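Side-chain contacts in RagA protein (Porphyromonas gingivalis, PDB 6SLN), which probably imports nutrients across the bacterial outer membrane as a TonB-dependent receptor, with a plug domain set inside a transmembrane beta-barrel: residues Ala799-Lys804 and Asp906-Gly911; Glu108-Lys113 and Glu181-Leu186; Glu506-Ile511 and Asp516-Met521; Gly772-Met777 and Trp785-Pro790. One frame throughout, in Å; residues are numbered along the deposited sequence.

The four contacts sample separate parts of a TonB-dependent receptor. Contact 2 belongs to the plug and lies nearest the middle of the chain, its centre about 17 Å from the chain's centre. Contact 3 pairs two neighbouring barrel strands about 31 Å away, centre to centre, and the side chain of its Glu506 is about 11 Å from a bound phospholipid. Contacts 1 and 4 both reach the six-stranded antiparallel sheet that follows strand 752-764 in the chain, contact 1 through strand 792-802 only; their centres are about 34 Å apart, and strands 783-786 and 792-802 are neighbours in it. Contacts 1 and 3 are farthest apart, with about 74 Å between centres.

Contact 1 of 4, residues Ala799-Lys804 and Asp906-Gly911; sequences AGIDKK and DVPKLG
Ile801 meets the Asp906-Pro908 part of the loop where strand 792-802, in a six-stranded antiparallel sheet, touches the long connection between helix 874-879 and strand 921-937. One isoleucine side chain does nearly all the work on its side. Its CB is directed at the other segment, and the two arms of the side chain divide the target between them. The CG2 methyl lies 3.6 Å from CG of Pro908, and its neighbours in the ring, CB and CD, are only slightly farther from it. The same methyl is 3.6 Å from the backbone O of Asp906. The other arm ends in CD1, which comes within 3.8 Å of the backbone O of Val907. With chi1 at 74°, CG1 is lodged between the backbone N and the carbonyl carbon, which leaves CG2 beside the backbone N and turned to the proline. The isoleucine branch and the proline ring cross at about a right angle, while the valine side chain points away and contributes its carbonyl.

Beside it Asp802 makes an Asx turn: OD1 accepts from the backbone N of Lys804 at 3.1 Å, the donor standing above the carboxylate plane. Trp898 also packs on Ile801, and its NE1 donates to the backbone O of Lys803. The backbone of Lys909 bonds with Gly806. Between the two segments themselves the contact is therefore one of van der Waals fit, with methyl groups laid against a proline ring and two backbone carbonyls; the directional bonds lie within the first segment or run to residues outside the pair.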
# COMPACT_ATOMS: atom_id res chain seq x y z
N ALA A 799 29.81 28.83 -37.58
CA ALA A 799 30.96 29.24 -38.39
C ALA A 799 32.14 29.55 -37.48
O ALA A 799 33.04 28.72 -37.28
CB ALA A 799 30.62 30.44 -39.28
N GLY A 800 32.15 30.75 -36.90
CA GLY A 800 33.06 31.02 -35.81
C GLY A 800 32.72 32.33 -35.14
O GLY A 800 31.58 32.56 -34.75
N ILE A 801 33.70 33.21 -35.01
CA ILE A 801 33.43 34.56 -34.55
C ILE A 801 33.97 35.55 -35.58
O ILE A 801 34.97 35.28 -36.25
CB ILE A 801 34.01 34.83 -33.15
CG1 ILE A 801 35.52 34.97 -33.18
CG2 ILE A 801 33.61 33.72 -32.19
CD1 ILE A 801 36.09 35.74 -31.98
N ASP A 802 33.26 36.65 -35.74
CA ASP A 802 33.78 37.82 -36.43
C ASP A 802 34.79 38.50 -35.51
O ASP A 802 34.43 38.97 -34.42
CB ASP A 802 32.61 38.73 -36.79
CG ASP A 802 33.05 40.05 -37.35
OD1 ASP A 802 34.24 40.21 -37.70
OD2 ASP A 802 32.17 40.92 -37.43
N LYS A 803 36.06 38.54 -35.93
CA LYS A 803 37.13 39.00 -35.05
C LYS A 803 37.23 40.52 -34.96
O LYS A 803 38.06 41.03 -34.20
CB LYS A 803 38.47 38.42 -35.51
CG LYS A 803 38.40 36.91 -35.71
CD LYS A 803 39.60 36.24 -35.07
CE LYS A 803 39.99 34.97 -35.80
NZ LYS A 803 41.36 35.09 -36.37
N LYS A 804 36.39 41.25 -35.71
CA LYS A 804 36.24 42.69 -35.58
C LYS A 804 35.16 43.09 -34.58
O LYS A 804 35.08 44.28 -34.21
CB LYS A 804 35.94 43.30 -36.95
CG LYS A 804 36.75 42.67 -38.09
CD LYS A 804 36.09 42.83 -39.44
CE LYS A 804 36.28 44.23 -40.01
NZ LYS A 804 35.68 44.34 -41.37
N ASP A 906 39.51 32.67 -31.29
CA ASP A 906 38.25 32.14 -31.79
C ASP A 906 37.22 31.98 -30.68
O ASP A 906 36.13 31.45 -30.92
CB ASP A 906 38.51 30.81 -32.50
CG ASP A 906 39.21 29.81 -31.61
OD1 ASP A 906 39.79 30.25 -30.59
OD2 ASP A 906 39.20 28.60 -31.91
N VAL A 907 37.53 32.43 -29.47
CA VAL A 907 36.60 32.37 -28.34
C VAL A 907 35.76 33.65 -28.36
O VAL A 907 36.33 34.76 -28.29
CB VAL A 907 37.34 32.21 -27.01
CG1 VAL A 907 36.37 32.31 -25.84
CG2 VAL A 907 38.09 30.87 -26.96
N PRO A 908 34.43 33.55 -28.43
CA PRO A 908 33.57 34.73 -28.58
C PRO A 908 33.67 35.71 -27.41
O PRO A 908 33.84 35.31 -26.26
CB PRO A 908 32.16 34.14 -28.65
CG PRO A 908 32.34 32.69 -28.97
CD PRO A 908 33.68 32.29 -28.44
N LYS A 909 33.52 37.00 -27.72
CA LYS A 909 33.39 38.00 -26.66
C LYS A 909 32.33 37.59 -25.65
O LYS A 909 31.30 37.02 -26.02
CB LYS A 909 33.03 39.37 -27.24
CG LYS A 909 32.69 40.42 -26.18
CD LYS A 909 32.88 41.83 -26.71
CE LYS A 909 32.20 42.85 -25.84
NZ LYS A 909 31.35 43.74 -26.67
N LEU A 910 32.57 37.89 -24.37
CA LEU A 910 31.66 37.47 -23.32
C LEU A 910 30.34 38.24 -23.38
O LEU A 910 30.28 39.38 -23.85
CB LEU A 910 32.29 37.67 -21.94
CG LEU A 910 33.44 36.79 -21.44
CD1 LEU A 910 33.80 37.25 -20.06
CD2 LEU A 910 33.08 35.31 -21.44
N GLY A 911 29.29 37.62 -22.86
CA GLY A 911 28.01 38.26 -22.73
C GLY A 911 26.94 37.75 -23.67
O GLY A 911 25.90 38.41 -23.83

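Contact 2 of 4, residues Glu108-Lys113 and Glu181-Leu186; sequences EKLAEK and ESMSVL
Leu110, in the loop after strand 102-106, packs against the early part of strand 180-186 and reaches two consecutive residues there. Near the start of the strand, Glu181 and Ser182 both face Gln207 on the neighbouring strand 203-208 and so form a classic beta bulge. The CB of Ser182 points away from the leucine, and the backbone is what is touched: Leu110 CD1 lies 4.0 Å from the carbonyl C of Ser182. Met183 comes next and points its side chain at the loop. Its CG is anti to the backbone N (chi1 171°) and the chain runs extended as far as the sulfur, then bends at chi3, bringing the terminal CE to 3.6 Å from Leu110 CD2. The two leucine methyls thus serve different targets, one the strand backbone and the other the tip of the methionine. Leu122, Val204 and Ile206 also pack on Met183, adding apolar surroundings to its side chain. From Ser184 onward the strand continues between its neighbours, Ser184 bonding through its backbone to Phe205 and Val185 to Ala103. Such burial of a loop leucine against a sheet belongs to the hydrophobic interior of the plug domain of TonB-dependent receptors.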
# COMPACT_ATOMS: atom_id res chain seq x y z
N GLU A 108 31.45 -18.81 -22.65
CA GLU A 108 32.62 -17.98 -22.36
C GLU A 108 32.30 -16.50 -22.42
O GLU A 108 32.58 -15.74 -21.49
CB GLU A 108 33.75 -18.30 -23.35
CG GLU A 108 34.58 -19.51 -23.00
CD GLU A 108 33.96 -20.80 -23.53
OE1 GLU A 108 34.73 -21.73 -23.87
OE2 GLU A 108 32.71 -20.88 -23.61
N LYS A 109 31.71 -16.06 -23.54
CA LYS A 109 31.39 -14.65 -23.69
C LYS A 109 30.32 -14.19 -22.72
O LYS A 109 30.11 -12.99 -22.59
CB LYS A 109 30.98 -14.38 -25.14
CG LYS A 109 32.05 -14.78 -26.16
CD LYS A 109 31.72 -16.11 -26.81
CE LYS A 109 32.22 -16.20 -28.26
NZ LYS A 109 31.52 -17.30 -29.00
N LEU A 110 29.65 -15.12 -22.02
CA LEU A 110 28.58 -14.79 -21.10
C LEU A 110 28.96 -14.89 -19.62
O LEU A 110 28.27 -14.31 -18.78
CB LEU A 110 27.37 -15.70 -21.35
CG LEU A 110 26.73 -15.70 -22.75
CD1 LEU A 110 25.79 -16.89 -22.95
CD2 LEU A 110 25.98 -14.40 -22.97
N ALA A 111 30.06 -15.59 -19.30
CA ALA A 111 30.33 -16.06 -17.95
C ALA A 111 31.03 -15.02 -17.08
O ALA A 111 31.90 -14.29 -17.54
CB ALA A 111 31.21 -17.32 -18.00
N GLU A 112 30.63 -14.98 -15.80
CA GLU A 112 31.27 -14.20 -14.74
C GLU A 112 31.71 -12.82 -15.19
O GLU A 112 32.88 -12.63 -15.55
CB GLU A 112 32.47 -14.97 -14.16
CG GLU A 112 32.14 -16.30 -13.48
CD GLU A 112 31.89 -16.17 -11.97
OE1 GLU A 112 30.70 -16.15 -11.58
OE2 GLU A 112 32.87 -16.07 -11.19
N LYS A 113 30.81 -11.85 -15.18
CA LYS A 113 31.17 -10.51 -15.62
C LYS A 113 30.70 -9.50 -14.58
O LYS A 113 29.64 -9.66 -13.98
CB LYS A 113 30.57 -10.19 -17.00
CG LYS A 113 31.15 -11.05 -18.14
CD LYS A 113 31.34 -10.29 -19.46
CE LYS A 113 32.71 -10.56 -20.10
NZ LYS A 113 32.92 -11.97 -20.54
N GLU A 181 24.07 -21.49 -21.19
CA GLU A 181 24.91 -22.31 -22.05
C GLU A 181 25.31 -21.55 -23.30
O GLU A 181 26.48 -21.50 -23.67
CB GLU A 181 24.19 -23.59 -22.43
CG GLU A 181 25.03 -24.57 -23.21
CD GLU A 181 26.34 -24.87 -22.51
OE1 GLU A 181 27.33 -24.16 -22.79
OE2 GLU A 181 26.37 -25.81 -21.68
N SER A 182 24.33 -20.96 -23.97
CA SER A 182 24.57 -20.25 -25.20
C SER A 182 23.55 -19.14 -25.32
O SER A 182 22.61 -19.03 -24.52
CB SER A 182 24.50 -21.19 -26.41
OG SER A 182 23.49 -22.17 -26.23
N MET A 183 23.77 -18.28 -26.31
CA MET A 183 22.81 -17.25 -26.67
C MET A 183 22.80 -17.17 -28.19
O MET A 183 23.86 -16.98 -28.81
CB MET A 183 23.16 -15.91 -26.04
CG MET A 183 22.31 -14.78 -26.56
SD MET A 183 22.70 -13.24 -25.72
CE MET A 183 22.58 -13.73 -23.99
N SER A 184 21.63 -17.38 -28.77
CA SER A 184 21.45 -17.31 -30.21
C SER A 184 20.73 -16.02 -30.56
O SER A 184 19.73 -15.66 -29.93
CB SER A 184 20.65 -18.51 -30.73
OG SER A 184 21.25 -19.74 -30.35
N VAL A 185 21.25 -15.29 -31.54
CA VAL A 185 20.61 -14.08 -32.02
C VAL A 185 20.04 -14.38 -33.39
O VAL A 185 20.78 -14.76 -34.30
CB VAL A 185 21.57 -12.88 -32.03
CG1 VAL A 185 20.84 -11.61 -32.49
CG2 VAL A 185 22.14 -12.68 -30.64
N LEU A 186 18.72 -14.23 -33.52
CA LEU A 186 18.01 -14.51 -34.77
C LEU A 186 17.69 -13.19 -35.46
O LEU A 186 16.97 -12.34 -34.91
CB LEU A 186 16.74 -15.30 -34.50
CG LEU A 186 16.81 -16.41 -33.47
CD1 LEU A 186 15.48 -17.07 -33.41
CD2 LEU A 186 17.87 -17.42 -33.83

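Contact 3 of 4, residues Glu506-Ile511 and Asp516-Met521; sequences EYKFSI and DLTALM
Ser510 and Asp516 join side chains at the turn end of this antiparallel hairpin: Ser510 OG donates to Asp516 OD2 at 2.7 Å, arriving from above the carboxylate plane. A chi1 of -157° swings the serine OG away from its own N and across to the partner strand. Lys508 and Thr518 lie on the same face, side by side and pointing the same way, with Lys508 CG 3.2 Å from Thr518 OG1. The lysine then bends at both chi3 and chi4, folding its NZ back along its own strand into a salt bridge with Glu506 OE1, although the modelled separation is doubtfully short. The CG of Glu506 is 4.0 Å from Thr518 CG2.

On the other face, Phe509 has CG between its backbone N and carbonyl carbon (chi1 71°), and the ring runs beside Leu517, with CE1 3.5 Å from Leu517 CD2. The CG1 of Ile511 meets the edge of that ring in its plane. Paired backbone bonds link Tyr507 with Ala519 and Phe509 with Leu517. This hairpin is part of the barrel wall: Glu506 bonds through its backbone to Thr457 of strand 456-475, while Thr518 and Leu520 pair likewise with Asn577 and Arg575 of strand 561-580.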
# COMPACT_ATOMS: atom_id res chain seq x y z
N GLU A 506 4.85 -31.40 -33.93
CA GLU A 506 5.85 -31.47 -34.98
C GLU A 506 5.84 -32.87 -35.56
O GLU A 506 5.94 -33.85 -34.81
CB GLU A 506 7.26 -31.11 -34.47
CG GLU A 506 8.32 -31.11 -35.57
CD GLU A 506 9.74 -31.00 -35.05
OE1 GLU A 506 10.26 -32.02 -34.55
OE2 GLU A 506 10.32 -29.90 -35.14
N TYR A 507 5.72 -32.97 -36.87
CA TYR A 507 5.77 -34.24 -37.57
C TYR A 507 6.91 -34.19 -38.57
O TYR A 507 6.91 -33.36 -39.49
CB TYR A 507 4.45 -34.53 -38.27
CG TYR A 507 4.35 -35.93 -38.80
CD1 TYR A 507 4.84 -37.00 -38.06
CD2 TYR A 507 3.79 -36.19 -40.05
CE1 TYR A 507 4.76 -38.29 -38.55
CE2 TYR A 507 3.72 -37.47 -40.54
CZ TYR A 507 4.21 -38.51 -39.78
OH TYR A 507 4.14 -39.80 -40.25
N LYS A 508 7.91 -35.05 -38.36
CA LYS A 508 9.00 -35.28 -39.30
C LYS A 508 8.76 -36.63 -39.96
O LYS A 508 8.50 -37.62 -39.27
CB LYS A 508 10.36 -35.28 -38.60
CG LYS A 508 10.84 -33.94 -38.09
CD LYS A 508 12.27 -34.02 -37.57
CE LYS A 508 12.33 -34.46 -36.11
NZ LYS A 508 12.16 -33.31 -35.16
N PHE A 509 8.86 -36.68 -41.28
CA PHE A 509 8.80 -37.96 -41.95
C PHE A 509 9.66 -37.91 -43.20
O PHE A 509 9.66 -36.91 -43.93
CB PHE A 509 7.35 -38.34 -42.29
CG PHE A 509 6.74 -37.52 -43.39
CD1 PHE A 509 6.15 -36.29 -43.12
CD2 PHE A 509 6.73 -37.98 -44.70
CE1 PHE A 509 5.57 -35.53 -44.13
CE2 PHE A 509 6.16 -37.23 -45.71
CZ PHE A 509 5.58 -36.00 -45.42
N SER A 510 10.41 -38.99 -43.43
CA SER A 510 11.19 -39.15 -44.64
C SER A 510 10.32 -39.86 -45.66
O SER A 510 9.80 -40.95 -45.39
CB SER A 510 12.47 -39.93 -44.37
OG SER A 510 13.46 -39.66 -45.35
N ILE A 511 10.15 -39.25 -46.83
CA ILE A 511 9.29 -39.82 -47.86
C ILE A 511 10.07 -40.40 -49.04
O ILE A 511 9.45 -40.95 -49.95
CB ILE A 511 8.24 -38.78 -48.32
CG1 ILE A 511 6.98 -39.50 -48.81
CG2 ILE A 511 8.81 -37.83 -49.36
CD1 ILE A 511 6.41 -40.49 -47.83
N ASP A 516 13.06 -35.23 -47.26
CA ASP A 516 12.65 -35.12 -45.86
C ASP A 516 11.74 -33.92 -45.72
O ASP A 516 12.10 -32.81 -46.13
CB ASP A 516 13.86 -34.98 -44.93
CG ASP A 516 14.75 -36.20 -44.93
OD1 ASP A 516 15.91 -36.09 -45.39
OD2 ASP A 516 14.28 -37.26 -44.47
N LEU A 517 10.57 -34.13 -45.14
CA LEU A 517 9.67 -33.03 -44.84
C LEU A 517 9.44 -32.97 -43.34
O LEU A 517 9.36 -34.00 -42.66
CB LEU A 517 8.34 -33.17 -45.59
CG LEU A 517 7.38 -31.99 -45.40
CD1 LEU A 517 7.82 -30.80 -46.24
CD2 LEU A 517 5.94 -32.38 -45.71
N THR A 518 9.38 -31.75 -42.81
CA THR A 518 9.07 -31.51 -41.42
C THR A 518 7.95 -30.49 -41.35
O THR A 518 8.02 -29.43 -41.98
CB THR A 518 10.30 -31.01 -40.65
OG1 THR A 518 11.28 -32.04 -40.60
CG2 THR A 518 9.90 -30.60 -39.24
N ALA A 519 6.90 -30.82 -40.60
CA ALA A 519 5.78 -29.92 -40.40
C ALA A 519 5.61 -29.69 -38.91
O ALA A 519 5.83 -30.60 -38.11
CB ALA A 519 4.48 -30.47 -40.98
N LEU A 520 5.23 -28.47 -38.57
CA LEU A 520 5.06 -28.07 -37.18
C LEU A 520 3.90 -27.09 -37.09
O LEU A 520 3.99 -25.98 -37.62
CB LEU A 520 6.34 -27.44 -36.64
CG LEU A 520 6.41 -27.08 -35.16
CD1 LEU A 520 7.85 -27.09 -34.73
CD2 LEU A 520 5.79 -25.73 -34.86
N MET A 521 2.83 -27.49 -36.42
CA MET A 521 1.77 -26.58 -36.00
C MET A 521 1.98 -26.20 -34.53
O MET A 521 2.47 -27.00 -33.73
CB MET A 521 0.39 -27.22 -36.18
CG MET A 521 0.12 -27.70 -37.58
SD MET A 521 -0.61 -26.39 -38.59
CE MET A 521 -2.33 -26.88 -38.61

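Contact 4 of 4, residues Gly772-Met777 and Trp785-Pro790; sequences GLNKYM and WEIGYP
Tyr776 and Trp785 form the hydrogen-bonded pair of a short antiparallel beta hairpin made by strands 775-778 and 783-786. The backbone bonds come first. Tyr776 N donates to Trp785 O at 2.6 Å, in the carbonyl plane, and Trp785 N returns a bond to Tyr776 O at 2.7 Å. A third bond, from Ile787 N to Asn774 O at 2.9 Å, extends the pairing into the loop, where Glu786 to Tyr789 make a type I turn.

Aromatic packing follows on the Tyr776-Trp785 face. The two side chains run side by side, the phenol ring and the six-membered indole ring inclined at 39° with centroids 5.7 Å apart; the meeting is oblique. Leu152, Ile766 and Leu769 also pack on Trp785, and Tyr776 touches a basic side chain of another protein chain.

The opposite face holds the charged pair Lys775 and Glu786, which lie alongside each other through their aliphatic parts, Lys775 CB being 3.7 Å from Glu786 CG. Their charged ends, 6.2 Å apart from Lys775 NZ to Glu786 OE2, are not in contact. At the loop end the Ile787 side chain packs on backbone carbonyls, its CD1 lying 3.6 Å from the backbone O of Leu773.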
# COMPACT_ATOMS: atom_id res chain seq x y z
N GLY A 772 0.95 14.18 -44.42
CA GLY A 772 1.54 14.65 -45.66
C GLY A 772 2.88 15.33 -45.52
O GLY A 772 3.38 15.90 -46.50
N LEU A 773 3.50 15.29 -44.34
CA LEU A 773 4.76 15.99 -44.11
C LEU A 773 5.90 15.32 -44.87
O LEU A 773 6.07 14.10 -44.81
CB LEU A 773 5.12 16.04 -42.63
CG LEU A 773 4.16 16.91 -41.82
CD1 LEU A 773 4.32 16.76 -40.29
CD2 LEU A 773 4.32 18.34 -42.30
N ASN A 774 6.66 16.13 -45.60
CA ASN A 774 7.93 15.65 -46.11
C ASN A 774 8.96 15.52 -44.99
O ASN A 774 9.86 14.67 -45.06
CB ASN A 774 8.38 16.59 -47.22
CG ASN A 774 9.82 16.42 -47.58
OD1 ASN A 774 10.64 17.29 -47.27
ND2 ASN A 774 10.14 15.31 -48.24
N LYS A 775 8.82 16.29 -43.92
CA LYS A 775 9.82 16.28 -42.87
C LYS A 775 9.24 16.82 -41.56
O LYS A 775 8.32 17.65 -41.56
CB LYS A 775 11.05 17.11 -43.29
CG LYS A 775 10.82 18.61 -43.31
CD LYS A 775 12.12 19.36 -43.52
CE LYS A 775 12.01 20.81 -43.04
NZ LYS A 775 11.15 21.63 -43.95
N TYR A 776 9.81 16.35 -40.45
CA TYR A 776 9.40 16.79 -39.12
C TYR A 776 10.62 16.87 -38.21
O TYR A 776 11.26 15.85 -37.92
CB TYR A 776 8.36 15.85 -38.51
CG TYR A 776 8.01 16.20 -37.08
CD1 TYR A 776 7.05 17.16 -36.80
CD2 TYR A 776 8.65 15.57 -36.01
CE1 TYR A 776 6.72 17.49 -35.50
CE2 TYR A 776 8.33 15.90 -34.70
CZ TYR A 776 7.36 16.86 -34.45
OH TYR A 776 7.03 17.17 -33.15
N MET A 777 10.93 18.08 -37.74
CA MET A 777 11.99 18.28 -36.77
C MET A 777 11.42 18.05 -35.39
O MET A 777 10.48 18.73 -34.98
CB MET A 777 12.56 19.70 -36.87
CG MET A 777 13.70 19.99 -35.90
SD MET A 777 13.22 21.03 -34.50
CE MET A 777 13.46 22.67 -35.16
N TRP A 785 13.11 14.08 -38.66
CA TRP A 785 12.61 13.09 -39.59
C TRP A 785 12.43 13.77 -40.95
O TRP A 785 11.74 14.79 -41.05
CB TRP A 785 11.30 12.52 -39.08
CG TRP A 785 11.41 11.75 -37.78
CD1 TRP A 785 12.51 11.10 -37.29
CD2 TRP A 785 10.36 11.53 -36.82
NE1 TRP A 785 12.21 10.50 -36.09
CE2 TRP A 785 10.90 10.75 -35.79
CE3 TRP A 785 9.02 11.92 -36.75
CZ2 TRP A 785 10.14 10.35 -34.69
CZ3 TRP A 785 8.28 11.52 -35.64
CH2 TRP A 785 8.83 10.75 -34.64
N GLU A 786 13.08 13.24 -41.99
CA GLU A 786 12.94 13.78 -43.34
C GLU A 786 12.92 12.65 -44.37
O GLU A 786 13.82 11.81 -44.39
CB GLU A 786 14.06 14.77 -43.66
CG GLU A 786 13.87 15.47 -44.99
CD GLU A 786 14.82 16.64 -45.16
OE1 GLU A 786 15.55 16.93 -44.20
OE2 GLU A 786 14.83 17.26 -46.24
N ILE A 787 11.91 12.67 -45.24
CA ILE A 787 11.56 11.47 -46.01
C ILE A 787 12.71 10.94 -46.86
O ILE A 787 12.78 9.74 -47.14
CB ILE A 787 10.30 11.76 -46.86
CG1 ILE A 787 9.05 11.49 -46.03
CG2 ILE A 787 10.28 10.94 -48.17
CD1 ILE A 787 7.78 11.57 -46.80
N GLY A 788 13.63 11.78 -47.28
CA GLY A 788 14.64 11.09 -48.06
C GLY A 788 15.81 10.47 -47.30
O GLY A 788 16.77 10.03 -47.94
N TYR A 789 15.78 10.41 -45.97
CA TYR A 789 17.01 10.31 -45.21
C TYR A 789 16.83 9.50 -43.94
O TYR A 789 15.70 9.30 -43.48
CB TYR A 789 17.52 11.72 -44.84
CG TYR A 789 17.63 12.68 -46.00
CD1 TYR A 789 16.59 13.56 -46.31
CD2 TYR A 789 18.78 12.72 -46.79
CE1 TYR A 789 16.70 14.44 -47.36
CE2 TYR A 789 18.90 13.60 -47.84
CZ TYR A 789 17.85 14.46 -48.13
OH TYR A 789 17.96 15.35 -49.18
N PRO A 790 17.92 9.04 -43.34
CA PRO A 790 17.85 8.53 -41.97
C PRO A 790 17.52 9.65 -40.99
O PRO A 790 17.67 10.84 -41.28
CB PRO A 790 19.25 7.97 -41.70
CG PRO A 790 20.12 8.70 -42.68
CD PRO A 790 19.27 8.89 -43.91